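Local coordinates for ketosynthase (Streptomyces sp. MSC090213JE08, PDB 6KXD) that is the ketosynthase of the ishigamide highly reducing type II polyketide synthase, extending acyl chains by decarboxylative condensation with malonyl units in complex with its chain length factor, at the interface of chains A and B. Sequence-based numbering; all coordinates share one arbitrary frame. Chains: chain A, Ketosynthase; chain B, Ketosynthase.

Contact 1: the interface of chains A and B. Residues chain A 158-161; chain B 257-259.
The side chain of B:Arg258 lies beside A:Pro159, both pointing the same way, and can be traced outward from its root. CB stands 3.5 Å from A:Pro159 O, the backbone carbonyl oxygen, and CG follows at 3.7 Å from the same A:Pro159 O. The chain then bends at chi3 (64°), a turn that brings the guanidinium back beside the CB edge of the proline. NE is still near that carbonyl, CZ packs on A:Pro159 CB, and the terminal nitrogen NH2 ends 3.6 Å from A:Pro159 CB, with A:Pro159 CG a little farther. The proline CB thus sits above one guanidinium face, offset toward its rim, an apolar contact. The carbonyl's hydrogen bond goes to the next residue: B:Val259 N donates to A:Pro159 O over 2.8 Å, nearly straight at 163° about the hydrogen. Farther along, A:Val161 CG1 and B:Val259 CG2 meet at 4.1 Å, their side chains parallel. The hydroxyl B:Thr257 OG1 makes a weak bond of 3.3 Å to A:Val161 O. In the fold, the end of strand 250-259 of chain B runs against the loop of chain A leading into strand 161-166, and against the first residue of that strand.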
# COMPACT_ATOMS: atom_id res chain seq x y z
N MET A 158 12.92 -2.99 -15.81
CA MET A 158 13.08 -4.04 -14.86
C MET A 158 11.83 -4.90 -14.85
O MET A 158 10.84 -4.57 -14.19
CB MET A 158 13.30 -3.47 -13.47
CG MET A 158 14.53 -2.64 -13.35
SD MET A 158 14.64 -1.74 -11.80
CE MET A 158 14.95 -3.12 -10.68
N PRO A 159 11.80 -6.03 -15.58
CA PRO A 159 10.60 -6.87 -15.62
C PRO A 159 10.50 -7.79 -14.40
O PRO A 159 9.38 -8.17 -14.03
CB PRO A 159 10.74 -7.67 -16.91
CG PRO A 159 12.24 -7.74 -17.14
CD PRO A 159 12.81 -6.45 -16.57
N ASN A 160 11.65 -8.11 -13.81
CA ASN A 160 11.77 -9.11 -12.77
C ASN A 160 11.63 -8.44 -11.40
O ASN A 160 12.52 -8.47 -10.59
CB ASN A 160 13.06 -9.93 -12.87
CG ASN A 160 12.97 -11.20 -12.04
OD1 ASN A 160 11.86 -11.59 -11.63
ND2 ASN A 160 14.10 -11.83 -11.76
N VAL A 161 10.47 -7.81 -11.21
CA VAL A 161 10.20 -6.96 -10.10
C VAL A 161 8.87 -7.39 -9.49
O VAL A 161 7.91 -7.66 -10.22
CB VAL A 161 10.14 -5.52 -10.65
CG1 VAL A 161 9.30 -4.59 -9.81
CG2 VAL A 161 11.57 -5.02 -10.82
N THR B 257 6.21 -12.58 -9.14
CA THR B 257 5.66 -11.43 -9.78
C THR B 257 6.61 -10.93 -10.85
O THR B 257 7.83 -11.12 -10.77
CB THR B 257 5.44 -10.27 -8.81
OG1 THR B 257 6.72 -9.98 -8.27
CG2 THR B 257 4.49 -10.54 -7.67
N ARG B 258 6.01 -10.24 -11.82
CA ARG B 258 6.74 -9.59 -12.85
C ARG B 258 5.96 -8.35 -13.27
O ARG B 258 4.78 -8.21 -12.95
CB ARG B 258 6.86 -10.54 -14.05
CG ARG B 258 7.91 -11.61 -13.86
CD ARG B 258 8.04 -12.37 -15.16
NE ARG B 258 8.52 -11.59 -16.28
CZ ARG B 258 9.79 -11.53 -16.65
NH1 ARG B 258 10.74 -11.89 -15.80
NH2 ARG B 258 10.11 -11.09 -17.85
N VAL B 259 6.66 -7.44 -13.95
CA VAL B 259 5.99 -6.38 -14.59
C VAL B 259 6.14 -6.58 -16.09
O VAL B 259 7.24 -6.87 -16.56
CB VAL B 259 6.51 -5.00 -14.13
CG1 VAL B 259 5.84 -3.87 -14.92
CG2 VAL B 259 6.34 -4.80 -12.63

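Contact 2: the interface of chains A and B. Residues chain A 106, 162, 179, 182-183, 186; chain B 186, 190.
B:Arg190, on helix 180-193 of chain B, reaches A:Glu162 on strand 161-166 of chain A, across the dimer surface of this thiolase-like, beta-ketoacyl synthase pair. Its 81 Å² of buried surface exceeds that of the other residues here. The chain bends at chi2: CB packs on A:Tyr179 CE1, CD passes A:Ser183 CA at 3.6 Å, and NH1 forms a salt bridge of 2.7 Å to A:Glu162 OE1. That bond uses the carboxylate's syn lone pair, although the oxygen is tilted 25° from the guanidinium plane. Water 1, in that plane at the edge, joins B:Arg190 NH2 to A:Glu162 OE1. A:Glu162, extended with CG anti to the backbone N (chi1 -173°), presents its other oxygen to two donors on opposite faces. B:Asn186 ND2 bonds to A:Glu162 OE2 over 3.1 Å, 50° out of the carboxylate plane, while A:Tyr179 OH donates to A:Glu162 OE2 over 2.6 Å. Replacing A:Glu162 with a glutamine would probably leave the arginine's charge without its anionic mate. A:Ser183 OG accepts a weak bond of 3.0 Å from B:Arg190 NH1, lies over the centre of the A:Tyr179 ring, and donates to A:Tyr179 O at 2.8 Å.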
# COMPACT_ATOMS: atom_id res chain seq x y z
N VAL A 106 12.62 -5.76 -5.61
CA VAL A 106 11.39 -5.31 -5.12
C VAL A 106 11.37 -3.79 -5.37
O VAL A 106 12.34 -3.12 -5.09
CB VAL A 106 11.19 -5.69 -3.64
CG1 VAL A 106 10.09 -4.87 -2.98
CG2 VAL A 106 10.90 -7.17 -3.50
N GLU A 162 8.84 -7.38 -8.16
CA GLU A 162 7.62 -7.27 -7.39
C GLU A 162 7.36 -5.78 -7.14
O GLU A 162 8.03 -5.16 -6.34
CB GLU A 162 7.80 -8.03 -6.09
CG GLU A 162 6.55 -8.14 -5.24
CD GLU A 162 6.88 -8.77 -3.90
OE1 GLU A 162 8.02 -9.26 -3.75
OE2 GLU A 162 6.02 -8.75 -3.01
N TYR A 179 9.69 -3.15 4.05
CA TYR A 179 9.42 -4.27 3.19
C TYR A 179 10.65 -4.61 2.35
O TYR A 179 10.99 -5.79 2.14
CB TYR A 179 8.22 -4.03 2.28
CG TYR A 179 7.83 -5.27 1.52
CD1 TYR A 179 7.66 -6.48 2.19
CD2 TYR A 179 7.72 -5.27 0.15
CE1 TYR A 179 7.31 -7.64 1.52
CE2 TYR A 179 7.35 -6.42 -0.54
CZ TYR A 179 7.15 -7.61 0.15
OH TYR A 179 6.79 -8.76 -0.49
N ASP A 182 12.92 -6.44 4.70
CA ASP A 182 12.50 -7.81 4.90
C ASP A 182 12.75 -8.63 3.64
O ASP A 182 13.16 -9.80 3.73
CB ASP A 182 11.02 -7.86 5.28
CG ASP A 182 10.78 -7.41 6.69
OD1 ASP A 182 11.76 -7.45 7.51
OD2 ASP A 182 9.61 -7.06 6.98
N SER A 183 12.54 -8.01 2.47
CA SER A 183 12.65 -8.74 1.24
C SER A 183 14.11 -9.12 1.00
O SER A 183 14.40 -10.26 0.59
CB SER A 183 12.05 -7.97 0.08
OG SER A 183 10.64 -7.82 0.24
N SER A 186 15.37 -11.77 3.58
CA SER A 186 14.86 -13.09 3.23
C SER A 186 15.78 -13.84 2.27
O SER A 186 15.57 -15.04 2.03
CB SER A 186 13.51 -13.01 2.61
OG SER A 186 13.60 -12.59 1.27
N ASN B 186 2.36 -12.35 -0.64
CA ASN B 186 3.79 -12.42 -0.64
C ASN B 186 4.36 -11.53 0.48
O ASN B 186 5.36 -11.86 1.17
CB ASN B 186 4.38 -11.98 -1.97
CG ASN B 186 5.75 -12.59 -2.15
OD1 ASN B 186 5.92 -13.78 -1.86
ND2 ASN B 186 6.65 -11.80 -2.68
N ARG B 190 6.64 -12.87 3.49
CA ARG B 190 7.94 -12.31 3.81
C ARG B 190 8.02 -11.82 5.26
O ARG B 190 8.93 -12.17 5.98
CB ARG B 190 8.26 -11.16 2.88
CG ARG B 190 8.57 -11.65 1.49
CD ARG B 190 9.81 -11.00 1.00
NE ARG B 190 10.16 -11.62 -0.26
CZ ARG B 190 9.98 -11.08 -1.45
NH1 ARG B 190 9.44 -9.87 -1.59
NH2 ARG B 190 10.34 -11.80 -2.50
O HOH W 1 9.86 -10.68 -4.92

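Contact 3: the interface of chains A and B. Residues chain A 116, 120, 123-124, 202-203; chain B 132, 136.
B:Tyr136 meets chain A through both its hydroxyl and its ring, and has 88 Å² of its surface buried. The polar part is a hydrogen bond of 2.6 Å from B:Tyr136 OH to the carboxylate oxygen A:Glu124 OE2. It uses the anti lone pair, away from the other oxygen, and the carboxylate, at the end of a chain extended beyond CG, stands almost perpendicular to the ring, their planes 88° apart. A:Glu124 CG also lies 3.4 Å from B:Tyr136 CZ, so the acid both packs against the ring's end and accepts the hydrogen bond of its hydroxyl.

The cation-pi part belongs to A:Arg202. Its guanidinium is stacked on one ring face with the planes 16° apart, and NE sits over that face, 3.8 Å from the B:Tyr136 ring centroid. CG anti to the backbone N (chi1 173°) and a chain extended to NE carry the group that far, and CZ approaches B:Tyr136 CE1 at 3.4 Å.

The apolar part centres on B:Leu132. Its CB touches A:Leu123 CD1 at 3.4 Å, tighter than usual, with the two side chains about at right angles. Its methyls diverge: CD1 meets A:Ala120 CA at 3.8 Å, and CD2 meets A:Lys203 CA at 3.9 Å.

In the fold, helix 125-137 of chain B supplies both residues, one turn apart, and packs against helix 116-129 and the start of helix 202-210 of chain A.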
# COMPACT_ATOMS: atom_id res chain seq x y z
N SER A 116 -4.95 11.24 -6.94
CA SER A 116 -6.25 11.74 -6.59
C SER A 116 -6.56 13.05 -7.34
O SER A 116 -7.71 13.37 -7.56
CB SER A 116 -6.39 11.85 -5.09
OG SER A 116 -6.69 10.55 -4.55
N ALA A 120 -9.91 13.93 -9.48
CA ALA A 120 -10.68 15.21 -9.37
C ALA A 120 -10.92 15.75 -10.79
O ALA A 120 -12.05 16.04 -11.17
CB ALA A 120 -9.92 16.18 -8.53
N LEU A 123 -13.64 13.93 -12.44
CA LEU A 123 -14.97 14.34 -12.00
C LEU A 123 -15.35 15.71 -12.60
O LEU A 123 -16.51 15.90 -12.86
CB LEU A 123 -15.01 14.42 -10.48
CG LEU A 123 -14.87 13.06 -9.81
CD1 LEU A 123 -14.85 13.22 -8.30
CD2 LEU A 123 -15.98 12.12 -10.27
N GLU A 124 -14.38 16.62 -12.69
CA GLU A 124 -14.53 17.93 -13.35
C GLU A 124 -15.06 17.73 -14.77
O GLU A 124 -15.94 18.46 -15.20
CB GLU A 124 -13.21 18.70 -13.45
CG GLU A 124 -12.63 19.18 -12.13
CD GLU A 124 -11.37 20.02 -12.29
OE1 GLU A 124 -11.00 20.30 -13.45
OE2 GLU A 124 -10.75 20.39 -11.26
N ARG A 202 -6.64 18.54 -4.51
CA ARG A 202 -7.77 19.16 -3.87
C ARG A 202 -8.32 18.23 -2.77
O ARG A 202 -8.66 18.70 -1.69
CB ARG A 202 -8.79 19.49 -4.94
CG ARG A 202 -10.11 20.01 -4.42
CD ARG A 202 -11.04 20.11 -5.61
NE ARG A 202 -12.27 20.77 -5.24
CZ ARG A 202 -12.63 21.98 -5.63
NH1 ARG A 202 -11.76 22.79 -6.22
NH2 ARG A 202 -13.88 22.36 -5.49
N LYS A 203 -8.36 16.92 -3.04
CA LYS A 203 -8.89 15.97 -2.05
C LYS A 203 -8.20 16.19 -0.69
O LYS A 203 -8.88 16.35 0.34
CB LYS A 203 -8.76 14.52 -2.54
CG LYS A 203 -9.13 13.45 -1.50
CD LYS A 203 -8.36 12.15 -1.72
CE LYS A 203 -8.54 11.12 -0.63
NZ LYS A 203 -7.75 9.90 -0.94
N LEU B 132 -15.26 14.48 -3.47
CA LEU B 132 -14.88 15.51 -4.45
C LEU B 132 -16.12 16.14 -5.09
O LEU B 132 -16.11 17.37 -5.33
CB LEU B 132 -13.93 14.90 -5.48
CG LEU B 132 -12.52 14.65 -4.96
CD1 LEU B 132 -11.73 13.82 -5.95
CD2 LEU B 132 -11.79 15.94 -4.67
N TYR B 136 -16.87 20.15 -5.10
CA TYR B 136 -17.06 20.96 -6.31
C TYR B 136 -18.41 21.70 -6.27
O TYR B 136 -18.50 22.79 -6.81
CB TYR B 136 -16.95 20.11 -7.58
CG TYR B 136 -15.52 19.86 -8.00
CD1 TYR B 136 -14.69 20.91 -8.37
CD2 TYR B 136 -14.98 18.59 -8.00
CE1 TYR B 136 -13.37 20.71 -8.74
CE2 TYR B 136 -13.66 18.37 -8.35
CZ TYR B 136 -12.85 19.42 -8.73
OH TYR B 136 -11.56 19.20 -9.10

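Contacts 1 and 2 are neighbours, their C-alpha centres about 13 Å apart, and strand 161-166 of chain A serves both: A:Val161 in contact 1 is followed directly by A:Glu162 in contact 2. Contact 3 lies about 33 Å from contact 1 and 34 Å from contact 2, and shares no helix or strand with either. The contacts described thus fall in two separate regions of the interface, one where strand 161-166 meets strand and helix of chain B, the other between helices. Such spacing is likely to limit rocking of one chain on the other in the ketosynthase/chain length factor complex.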